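Local structure of UDP-N-acetylglucosamine 2-epimerase (Methanocaldococcus jannaschii, 4NES) at residues D112-R121 and R133-F144; N55-G63 and M74-E85. The protein probably catalyses the reversible epimerization at C-2 of UDP-N-acetylglucosamine to give UDP-N-acetylmannosamine, the activated donor of ManNAc residues. All blocks are in the same frame, centred on the assembly; numbering follows the deposited sequence.

Contact 1: D112-R121 and R133-F144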
loop_
_atom_site.group_PDB
_atom_site.type_symbol
_atom_site.label_atom_id
_atom_site.label_comp_id
_atom_site.label_asym_id
_atom_site.label_seq_id
_atom_site.Cartn_x
_atom_site.Cartn_y
_atom_site.Cartn_z
ATOM N N ASP A 112 -11.650 6.813 -8.039
ATOM C CA ASP A 112 -10.898 5.971 -8.971
ATOM C C ASP A 112 -9.476 6.482 -9.191
ATOM O O ASP A 112 -9.255 7.677 -9.426
ATOM C CB ASP A 112 -11.605 5.885 -10.328
ATOM C CG ASP A 112 -12.873 5.048 -10.289
ATOM O OD1 ASP A 112 -13.186 4.445 -9.243
ATOM O OD2 ASP A 112 -13.564 4.994 -11.330
ATOM N N VAL A 113 -8.517 5.562 -9.130
ATOM C CA VAL A 113 -7.119 5.888 -9.374
ATOM C C VAL A 113 -6.679 5.379 -10.743
ATOM O O VAL A 113 -6.879 4.200 -11.078
ATOM C CB VAL A 113 -6.222 5.260 -8.293
ATOM C CG1 VAL A 113 -4.748 5.472 -8.617
ATOM C CG2 VAL A 113 -6.576 5.839 -6.923
ATOM N N ALA A 114 -6.095 6.270 -11.537
ATOM C CA ALA A 114 -5.507 5.887 -12.814
ATOM C C ALA A 114 -3.994 5.955 -12.693
ATOM O O ALA A 114 -3.436 7.015 -12.423
ATOM C CB ALA A 114 -5.987 6.817 -13.915
ATOM N N HIS A 115 -3.337 4.816 -12.873
ATOM C CA HIS A 115 -1.896 4.719 -12.714
ATOM C C HIS A 115 -1.216 4.648 -14.069
ATOM O O HIS A 115 -1.352 3.660 -14.801
ATOM C CB HIS A 115 -1.529 3.487 -11.883
ATOM C CG HIS A 115 -0.090 3.438 -11.499
ATOM N ND1 HIS A 115 0.545 2.258 -11.158
ATOM C CD2 HIS A 115 0.843 4.413 -11.368
ATOM C CE1 HIS A 115 1.802 2.509 -10.853
ATOM N NE2 HIS A 115 2.012 3.814 -10.976
ATOM N N VAL A 116 -0.471 5.702 -14.380
ATOM C CA VAL A 116 0.287 5.788 -15.618
ATOM C C VAL A 116 1.646 5.142 -15.380
ATOM O O VAL A 116 2.311 5.450 -14.390
ATOM C CB VAL A 116 0.446 7.258 -16.038
ATOM C CG1 VAL A 116 1.266 7.385 -17.329
ATOM C CG2 VAL A 116 -0.921 7.914 -16.207
ATOM N N GLU A 117 2.028 4.227 -16.268
ATOM C CA GLU A 117 3.253 3.424 -16.154
ATOM C C GLU A 117 3.083 2.352 -15.073
ATOM O O GLU A 117 3.865 2.247 -14.122
ATOM C CB GLU A 117 4.506 4.286 -15.949
ATOM C CG GLU A 117 5.805 3.577 -16.295
ATOM C CD GLU A 117 7.020 4.412 -15.946
ATOM O OE1 GLU A 117 7.369 4.520 -14.745
ATOM O OE2 GLU A 117 7.620 4.969 -16.883
ATOM N N ALA A 118 2.042 1.547 -15.253
ATOM C CA ALA A 118 1.666 0.486 -14.342
ATOM C C ALA A 118 2.335 -0.830 -14.734
ATOM O O ALA A 118 2.557 -1.095 -15.900
ATOM C CB ALA A 118 0.150 0.335 -14.368
ATOM N N GLY A 119 2.639 -1.659 -13.743
ATOM C CA GLY A 119 3.040 -3.026 -14.005
ATOM C C GLY A 119 4.525 -3.263 -14.172
ATOM O O GLY A 119 4.948 -4.400 -14.371
ATOM N N LEU A 120 5.331 -2.207 -14.125
ATOM C CA LEU A 120 6.778 -2.392 -14.208
ATOM C C LEU A 120 7.255 -3.121 -12.949
ATOM O O LEU A 120 6.799 -2.825 -11.838
ATOM C CB LEU A 120 7.506 -1.058 -14.349
ATOM C CG LEU A 120 7.450 -0.342 -15.701
ATOM C CD1 LEU A 120 6.046 0.016 -16.099
ATOM C CD2 LEU A 120 8.316 0.911 -15.645
ATOM N N ARG A 121 8.149 -4.093 -13.115
ATOM C CA ARG A 121 8.681 -4.833 -11.968
ATOM C C ARG A 121 10.175 -5.086 -12.109
ATOM O O ARG A 121 10.629 -5.593 -13.137
ATOM C CB ARG A 121 7.963 -6.180 -11.801
ATOM C CG ARG A 121 6.448 -6.104 -11.559
ATOM C CD ARG A 121 6.141 -5.589 -10.152
ATOM N NE ARG A 121 4.707 -5.574 -9.883
ATOM C CZ ARG A 121 3.910 -4.531 -10.093
ATOM N NH1 ARG A 121 4.396 -3.391 -10.578
ATOM N NH2 ARG A 121 2.615 -4.630 -9.813
ATOM N N ARG A 133 5.234 1.094 -6.517
ATOM C CA ARG A 133 4.546 0.724 -7.740
ATOM C C ARG A 133 3.631 -0.480 -7.539
ATOM O O ARG A 133 2.516 -0.489 -8.049
ATOM C CB ARG A 133 5.547 0.455 -8.860
ATOM C CG ARG A 133 4.959 0.561 -10.260
ATOM C CD ARG A 133 5.978 0.183 -11.339
ATOM N NE ARG A 133 7.274 0.834 -11.141
ATOM C CZ ARG A 133 8.328 0.239 -10.583
ATOM N NH1 ARG A 133 8.242 -1.025 -10.189
ATOM N NH2 ARG A 133 9.474 0.894 -10.422
ATOM N N VAL A 134 4.101 -1.485 -6.811
ATOM C CA VAL A 134 3.288 -2.668 -6.536
ATOM C C VAL A 134 2.028 -2.279 -5.760
ATOM O O VAL A 134 0.916 -2.646 -6.146
ATOM C CB VAL A 134 4.075 -3.748 -5.769
ATOM C CG1 VAL A 134 3.140 -4.863 -5.286
ATOM C CG2 VAL A 134 5.181 -4.338 -6.630
ATOM N N LEU A 135 2.194 -1.504 -4.696
ATOM C CA LEU A 135 1.047 -1.110 -3.885
ATOM C C LEU A 135 0.056 -0.278 -4.690
ATOM O O LEU A 135 -1.153 -0.516 -4.663
ATOM C CB LEU A 135 1.504 -0.344 -2.645
ATOM C CG LEU A 135 2.347 -1.165 -1.667
ATOM C CD1 LEU A 135 2.609 -0.354 -0.413
ATOM C CD2 LEU A 135 1.676 -2.479 -1.312
ATOM N N THR A 136 0.579 0.681 -5.452
ATOM C CA THR A 136 -0.274 1.532 -6.267
ATOM C C THR A 136 -1.053 0.709 -7.288
ATOM O O THR A 136 -2.258 0.935 -7.483
ATOM C CB THR A 136 0.551 2.611 -6.978
ATOM O OG1 THR A 136 1.135 3.479 -5.998
ATOM C CG2 THR A 136 -0.329 3.436 -7.892
ATOM N N ASP A 137 -0.380 -0.239 -7.936
ATOM C CA ASP A 137 -1.055 -1.071 -8.935
ATOM C C ASP A 137 -2.246 -1.802 -8.315
ATOM O O ASP A 137 -3.279 -1.960 -8.957
ATOM C CB ASP A 137 -0.085 -2.077 -9.582
ATOM C CG ASP A 137 0.849 -1.438 -10.600
ATOM O OD1 ASP A 137 0.531 -0.343 -11.097
ATOM O OD2 ASP A 137 1.891 -2.056 -10.909
ATOM N N HIS A 138 -2.115 -2.232 -7.063
ATOM C CA HIS A 138 -3.177 -2.998 -6.446
ATOM C C HIS A 138 -4.346 -2.181 -5.924
ATOM O O HIS A 138 -5.338 -2.749 -5.478
ATOM C CB HIS A 138 -2.607 -3.912 -5.365
ATOM C CG HIS A 138 -1.923 -5.103 -5.929
ATOM N ND1 HIS A 138 -2.570 -6.291 -6.161
ATOM C CD2 HIS A 138 -0.650 -5.273 -6.377
ATOM C CE1 HIS A 138 -1.729 -7.158 -6.705
ATOM N NE2 HIS A 138 -0.556 -6.555 -6.845
ATOM N N ILE A 139 -4.245 -0.857 -5.989
ATOM C CA ILE A 139 -5.404 -0.023 -5.665
ATOM C C ILE A 139 -5.851 0.848 -6.837
ATOM O O ILE A 139 -6.647 1.775 -6.662
ATOM C CB ILE A 139 -5.181 0.833 -4.399
ATOM C CG1 ILE A 139 -3.821 1.519 -4.453
ATOM C CG2 ILE A 139 -5.320 -0.026 -3.141
ATOM C CD1 ILE A 139 -3.556 2.423 -3.269
ATOM N N SER A 140 -5.370 0.537 -8.034
ATOM C CA SER A 140 -5.723 1.321 -9.217
ATOM C C SER A 140 -6.954 0.777 -9.925
ATOM O O SER A 140 -7.153 -0.431 -9.998
ATOM C CB SER A 140 -4.557 1.329 -10.204
ATOM O OG SER A 140 -3.477 2.082 -9.694
ATOM N N SER A 141 -7.761 1.683 -10.469
ATOM C CA SER A 141 -8.908 1.304 -11.281
ATOM C C SER A 141 -8.568 1.235 -12.771
ATOM O O SER A 141 -9.199 0.487 -13.522
ATOM C CB SER A 141 -10.053 2.284 -11.048
ATOM O OG SER A 141 -10.583 2.116 -9.746
ATOM N N TYR A 142 -7.574 2.009 -13.189
ATOM C CA TYR A 142 -7.056 1.951 -14.551
ATOM C C TYR A 142 -5.555 1.766 -14.445
ATOM O O TYR A 142 -4.877 2.537 -13.752
ATOM C CB TYR A 142 -7.335 3.249 -15.312
ATOM C CG TYR A 142 -8.790 3.620 -15.428
ATOM C CD1 TYR A 142 -9.425 4.309 -14.407
ATOM C CD2 TYR A 142 -9.521 3.310 -16.571
ATOM C CE1 TYR A 142 -10.748 4.665 -14.508
ATOM C CE2 TYR A 142 -10.857 3.667 -16.675
ATOM C CZ TYR A 142 -11.457 4.344 -15.640
ATOM O OH TYR A 142 -12.783 4.711 -15.724
ATOM N N LEU A 143 -5.031 0.765 -15.148
ATOM C CA LEU A 143 -3.606 0.463 -15.120
ATOM C C LEU A 143 -3.080 0.627 -16.527
ATOM O O LEU A 143 -3.360 -0.196 -17.404
ATOM C CB LEU A 143 -3.357 -0.949 -14.603
ATOM C CG LEU A 143 -3.719 -1.029 -13.118
ATOM C CD1 LEU A 143 -5.072 -1.657 -12.895
ATOM C CD2 LEU A 143 -2.654 -1.751 -12.321
ATOM N N PHE A 144 -2.364 1.719 -16.747
ATOM C CA PHE A 144 -1.854 2.032 -18.071
ATOM C C PHE A 144 -0.450 1.470 -18.197
ATOM O O PHE A 144 0.529 2.097 -17.799
ATOM C CB PHE A 144 -1.913 3.542 -18.314
ATOM C CG PHE A 144 -3.313 4.074 -18.320
ATOM C CD1 PHE A 144 -4.195 3.680 -19.313
ATOM C CD2 PHE A 144 -3.765 4.928 -17.319
ATOM C CE1 PHE A 144 -5.498 4.149 -19.334
ATOM C CE2 PHE A 144 -5.064 5.408 -17.337
ATOM C CZ PHE A 144 -5.935 5.015 -18.341
HETATM O O HOH W 1 -8.887 2.961 -7.736
HETATM O O HOH W 2 6.528 2.976 -12.693
#
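From Ala114 with Tyr142 to Val116 with Phe144, strands 112-116 and 142-144 pair in parallel, their axes 6° apart, and helix 133-138 runs back over them as the connection of a beta-alpha-beta crossover. His115 N gives a nearly straight bond to Tyr142 O (2.9 Å), while Val113 O accepts from both Ser141 N and Tyr142 N. The His115 ring stands up from the sheet toward the helix, its CG anti to the backbone N (chi1 -171°), which carries it over to Thr136 and Asp137. Thr136 CG2 sits over the centre of one ring face, a CH-pi contact 3.5 Å from the centroid, and Asp137 OD1 lies in the ring plane, taking the bond from ND1 at 2.6 Å. With NE2 bonded to Gly94 O as well, the imidazole is held at both nitrogens, which fixes its rotation. Asp137 OD2 is shared: Arg121 NH1 and NH2 both reach it end-on at 2.9 Å, and Gly119 N comes in from out of the carboxylate plane. Val134 CG2 lies over one face of that guanidinium, whose NE pairs with Glu157. An asparagine at Asp137 would probably cost Arg121 one of its two carboxylate partners and weaken the hold on the loop at Gly119 and Arg121. Strand 89-93 flanks strand 112-116 on its other edge, helices 97-108 and 148-156 pack alongside, and His138 meets His138 of the second subunit.

Contact 2: N55-G63 and M74-E85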
loop_
_atom_site.group_PDB
_atom_site.type_symbol
_atom_site.label_atom_id
_atom_site.label_comp_id
_atom_site.label_asym_id
_atom_site.label_seq_id
_atom_site.Cartn_x
_atom_site.Cartn_y
_atom_site.Cartn_z
ATOM N N ASN A 55 0.430 26.315 -14.053
ATOM C CA ASN A 55 0.700 26.294 -12.624
ATOM C C ASN A 55 -0.222 25.314 -11.923
ATOM O O ASN A 55 -1.415 25.244 -12.229
ATOM C CB ASN A 55 0.487 27.677 -12.011
ATOM C CG ASN A 55 1.269 28.758 -12.715
ATOM O OD1 ASN A 55 2.419 28.558 -13.105
ATOM N ND2 ASN A 55 0.645 29.919 -12.884
ATOM N N PRO A 56 0.329 24.549 -10.975
ATOM C CA PRO A 56 -0.535 23.723 -10.134
ATOM C C PRO A 56 -1.572 24.575 -9.405
ATOM O O PRO A 56 -1.287 25.719 -9.031
ATOM C CB PRO A 56 0.442 23.134 -9.119
ATOM C CG PRO A 56 1.743 23.064 -9.850
ATOM C CD PRO A 56 1.760 24.319 -10.699
ATOM N N LYS A 57 -2.765 24.025 -9.212
ATOM C CA LYS A 57 -3.781 24.701 -8.417
ATOM C C LYS A 57 -3.440 24.620 -6.930
ATOM O O LYS A 57 -3.740 25.541 -6.162
ATOM C CB LYS A 57 -5.160 24.094 -8.681
ATOM C CG LYS A 57 -6.290 24.841 -7.996
ATOM C CD LYS A 57 -7.643 24.309 -8.414
ATOM C CE LYS A 57 -8.747 25.017 -7.647
ATOM N NZ LYS A 57 -10.097 24.694 -8.197
ATOM N N TYR A 58 -2.811 23.515 -6.531
ATOM C CA TYR A 58 -2.407 23.307 -5.145
ATOM C C TYR A 58 -0.934 22.962 -5.072
ATOM O O TYR A 58 -0.441 22.143 -5.852
ATOM C CB TYR A 58 -3.218 22.179 -4.490
ATOM C CG TYR A 58 -4.662 22.541 -4.289
ATOM C CD1 TYR A 58 -5.067 23.217 -3.151
ATOM C CD2 TYR A 58 -5.619 22.224 -5.243
ATOM C CE1 TYR A 58 -6.390 23.571 -2.960
ATOM C CE2 TYR A 58 -6.950 22.578 -5.060
ATOM C CZ TYR A 58 -7.326 23.249 -3.917
ATOM O OH TYR A 58 -8.645 23.606 -3.721
ATOM N N ASN A 59 -0.242 23.605 -4.137
ATOM C CA ASN A 59 1.130 23.260 -3.788
ATOM C C ASN A 59 1.155 22.894 -2.314
ATOM O O ASN A 59 0.835 23.723 -1.456
ATOM C CB ASN A 59 2.055 24.444 -4.049
ATOM C CG ASN A 59 2.203 24.747 -5.514
ATOM O OD1 ASN A 59 2.946 24.073 -6.230
ATOM N ND2 ASN A 59 1.504 25.783 -5.977
ATOM N N LEU A 60 1.509 21.650 -2.012
ATOM C CA LEU A 60 1.411 21.161 -0.640
ATOM C C LEU A 60 2.688 21.403 0.173
ATOM O O LEU A 60 2.671 21.316 1.402
ATOM C CB LEU A 60 1.037 19.675 -0.627
ATOM C CG LEU A 60 -0.184 19.319 -1.477
ATOM C CD1 LEU A 60 -0.552 17.859 -1.312
ATOM C CD2 LEU A 60 -1.369 20.208 -1.134
ATOM N N ASN A 61 3.784 21.707 -0.523
ATOM C CA ASN A 61 5.047 22.096 0.116
ATOM C C ASN A 61 5.596 21.042 1.087
ATOM O O ASN A 61 6.107 21.379 2.153
ATOM C CB ASN A 61 4.889 23.441 0.834
ATOM C CG ASN A 61 4.370 24.531 -0.079
ATOM O OD1 ASN A 61 3.374 25.192 0.229
ATOM N ND2 ASN A 61 5.040 24.734 -1.200
ATOM N N ILE A 62 5.502 19.770 0.708
ATOM C CA ILE A 62 5.935 18.676 1.575
ATOM C C ILE A 62 7.455 18.572 1.617
ATOM O O ILE A 62 8.061 18.446 2.689
ATOM C CB ILE A 62 5.367 17.326 1.102
ATOM C CG1 ILE A 62 3.840 17.380 0.991
ATOM C CG2 ILE A 62 5.805 16.204 2.044
ATOM C CD1 ILE A 62 3.146 17.732 2.290
ATOM N N GLY A 63 8.076 18.593 0.442
ATOM C CA GLY A 63 9.523 18.538 0.358
ATOM C C GLY A 63 10.128 17.242 0.842
ATOM O O GLY A 63 9.510 16.172 0.747
HETATM N N MSE A 74 2.087 13.735 3.198
HETATM C CA MSE A 74 1.362 13.696 1.934
HETATM C C MSE A 74 -0.053 13.151 2.087
HETATM O O MSE A 74 -0.981 13.697 1.501
HETATM C CB MSE A 74 2.121 12.880 0.884
HETATM C CG MSE A 74 3.397 13.511 0.392
HETATM SE SE MSE A 74 4.453 12.268 -0.680
HETATM C CE MSE A 74 5.802 13.548 -1.239
ATOM N N LEU A 75 -0.232 12.081 2.864
ATOM C CA LEU A 75 -1.578 11.541 3.081
ATOM C C LEU A 75 -2.473 12.587 3.729
ATOM O O LEU A 75 -3.621 12.776 3.318
ATOM C CB LEU A 75 -1.561 10.295 3.975
ATOM C CG LEU A 75 -0.827 9.053 3.470
ATOM C CD1 LEU A 75 -0.996 7.893 4.450
ATOM C CD2 LEU A 75 -1.320 8.653 2.094
ATOM N N ILE A 76 -1.955 13.262 4.751
ATOM C CA ILE A 76 -2.733 14.298 5.427
ATOM C C ILE A 76 -3.120 15.434 4.483
ATOM O O ILE A 76 -4.290 15.824 4.415
ATOM C CB ILE A 76 -1.970 14.866 6.641
ATOM C CG1 ILE A 76 -1.765 13.770 7.683
ATOM C CG2 ILE A 76 -2.726 16.035 7.256
ATOM C CD1 ILE A 76 -0.613 14.045 8.619
ATOM N N GLU A 77 -2.149 15.953 3.748
ATOM C CA GLU A 77 -2.383 17.152 2.953
ATOM C C GLU A 77 -3.119 16.883 1.648
ATOM O O GLU A 77 -3.952 17.691 1.237
ATOM C CB GLU A 77 -1.071 17.890 2.683
ATOM C CG GLU A 77 -0.405 18.416 3.946
ATOM C CD GLU A 77 -1.292 19.359 4.731
ATOM O OE1 GLU A 77 -1.928 20.234 4.113
ATOM O OE2 GLU A 77 -1.338 19.236 5.970
ATOM N N ILE A 78 -2.839 15.753 1.008
ATOM C CA ILE A 78 -3.564 15.402 -0.206
ATOM C C ILE A 78 -5.025 15.160 0.148
ATOM O O ILE A 78 -5.919 15.560 -0.586
ATOM C CB ILE A 78 -2.974 14.157 -0.906
ATOM C CG1 ILE A 78 -1.605 14.464 -1.498
ATOM C CG2 ILE A 78 -3.871 13.662 -2.024
ATOM C CD1 ILE A 78 -0.918 13.228 -2.061
ATOM N N GLU A 79 -5.285 14.527 1.286
ATOM C CA GLU A 79 -6.667 14.252 1.648
ATOM C C GLU A 79 -7.473 15.526 1.862
ATOM O O GLU A 79 -8.639 15.584 1.483
ATOM C CB GLU A 79 -6.750 13.367 2.883
ATOM C CG GLU A 79 -8.185 12.990 3.208
ATOM C CD GLU A 79 -8.303 12.082 4.390
ATOM O OE1 GLU A 79 -7.924 12.517 5.494
ATOM O OE2 GLU A 79 -8.782 10.939 4.209
ATOM N N LYS A 80 -6.860 16.546 2.453
ATOM C CA LYS A 80 -7.548 17.821 2.633
ATOM C C LYS A 80 -8.018 18.389 1.295
ATOM O O LYS A 80 -9.163 18.843 1.169
ATOM C CB LYS A 80 -6.639 18.829 3.329
ATOM C CG LYS A 80 -6.380 18.530 4.796
ATOM C CD LYS A 80 -5.373 19.528 5.365
ATOM C CE LYS A 80 -5.030 19.222 6.808
ATOM N NZ LYS A 80 -3.944 20.121 7.298
ATOM N N VAL A 81 -7.150 18.336 0.289
ATOM C CA VAL A 81 -7.510 18.814 -1.036
ATOM C C VAL A 81 -8.595 17.963 -1.684
ATOM O O VAL A 81 -9.568 18.502 -2.215
ATOM C CB VAL A 81 -6.294 18.875 -1.962
ATOM C CG1 VAL A 81 -6.733 19.317 -3.353
ATOM C CG2 VAL A 81 -5.249 19.829 -1.401
ATOM N N LEU A 82 -8.453 16.640 -1.626
ATOM C CA LEU A 82 -9.421 15.770 -2.295
ATOM C C LEU A 82 -10.803 15.802 -1.643
ATOM O O LEU A 82 -11.815 15.651 -2.334
ATOM C CB LEU A 82 -8.902 14.334 -2.426
ATOM C CG LEU A 82 -7.644 14.166 -3.286
ATOM C CD1 LEU A 82 -7.290 12.695 -3.418
ATOM C CD2 LEU A 82 -7.801 14.813 -4.663
ATOM N N LEU A 83 -10.850 15.999 -0.327
ATOM C CA LEU A 83 -12.127 16.181 0.369
ATOM C C LEU A 83 -12.846 17.458 -0.062
ATOM O O LEU A 83 -14.079 17.513 -0.063
ATOM C CB LEU A 83 -11.917 16.193 1.883
ATOM C CG LEU A 83 -11.688 14.823 2.518
ATOM C CD1 LEU A 83 -11.284 14.968 3.977
ATOM C CD2 LEU A 83 -12.931 13.954 2.394
ATOM N N LYS A 84 -12.076 18.484 -0.415
ATOM C CA LYS A 84 -12.644 19.746 -0.858
ATOM C C LYS A 84 -13.053 19.692 -2.319
ATOM O O LYS A 84 -14.173 20.075 -2.671
ATOM C CB LYS A 84 -11.646 20.878 -0.655
ATOM C CG LYS A 84 -12.095 22.174 -1.293
ATOM C CD LYS A 84 -11.028 23.242 -1.170
ATOM C CE LYS A 84 -11.525 24.563 -1.714
ATOM N NZ LYS A 84 -10.533 25.645 -1.496
ATOM N N GLU A 85 -12.150 19.208 -3.167
ATOM C CA GLU A 85 -12.343 19.264 -4.613
ATOM C C GLU A 85 -13.156 18.111 -5.182
ATOM O O GLU A 85 -13.791 18.250 -6.226
ATOM C CB GLU A 85 -10.990 19.377 -5.332
ATOM C CG GLU A 85 -10.243 20.671 -5.034
ATOM C CD GLU A 85 -10.974 21.926 -5.510
ATOM O OE1 GLU A 85 -11.942 21.819 -6.296
ATOM O OE2 GLU A 85 -10.569 23.031 -5.095
HETATM O O HOH W 3 -10.357 22.016 -8.862
HETATM O O HOH W 4 -11.264 26.028 -5.479
HETATM O O HOH W 5 0.270 21.884 2.713
#
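Tyr58 reaches from the short edge strand 58-59 to the last turns of helix 67-85, and following it outward shows how one side chain can join apolar and polar contacts. Its CB points at the helix, and with CG anti to the carbonyl carbon (chi1 -69°) the ring slides past Val81. At the base of the ring, CG is almost equally far from the two methyls of that valine; farther out the two sides divide them, CD1 meeting Val81 CG2 and CD2 meeting Val81 CG1 at 3.6 Å. The CG1 methyl rests over the ring face, displaced toward the rim, in a CH-pi contact 3.7 Å from the centroid. CE2 touches the same methyl and comes beside Glu85 OE2, which lies at the ring edge. At the tip, OH donates to Glu85 OE2 in a hydrogen bond modelled very short, at 2.4 Å, a length to be read with caution, with Lys84 CD alongside the hydroxyl. Lys57, extended beyond CG, brings NZ to within 3.6 Å of Glu85 OE2 as a salt bridge, and two waters link the groups, each through one weak bond; Lys2 binds the other carboxylate oxygen.

The row continues toward the start of 74-85. Leu60 CD1 packs on Ile78 CG1 at 3.6 Å and its CD2 on Val81 CG2, while Ile62 CG1 meets CG of the selenomethionine Met74 at 3.9 Å. A water joins Leu60 O to Glu77 OE1.

Strand and helix form a beta-alpha unit of the Rossmann-like GT-B domain. Segment 55-63 hydrogen-bonds through its backbone to strand 30-34, whose Ile33 also touches Val81, and Met74 packs on helix 97-108. Farther round the helix, Glu79 bonds to the second subunit.

Contact 2 comes first along the chain and is complete before contact 1 begins; both belong to the seven-stranded parallel sheet of a GT-B fold enzyme. Contact 2 lies at the outermost strand 58-59, whereas contact 1 joins strands 112-116 and 142-145 nearer the opposite edge. Their centres are about 20 Å apart and their nearest atoms about 8 Å, without touching. Helix 97-108 touches side chains of both, making it a common neighbour. Each also reaches the second subunit, so helices that connect this sheet's strands help form the homodimer, while the side chains of Arg133 and Met74 come within about 8 Å and 7 Å of bound UDP-N-acetylglucosamine.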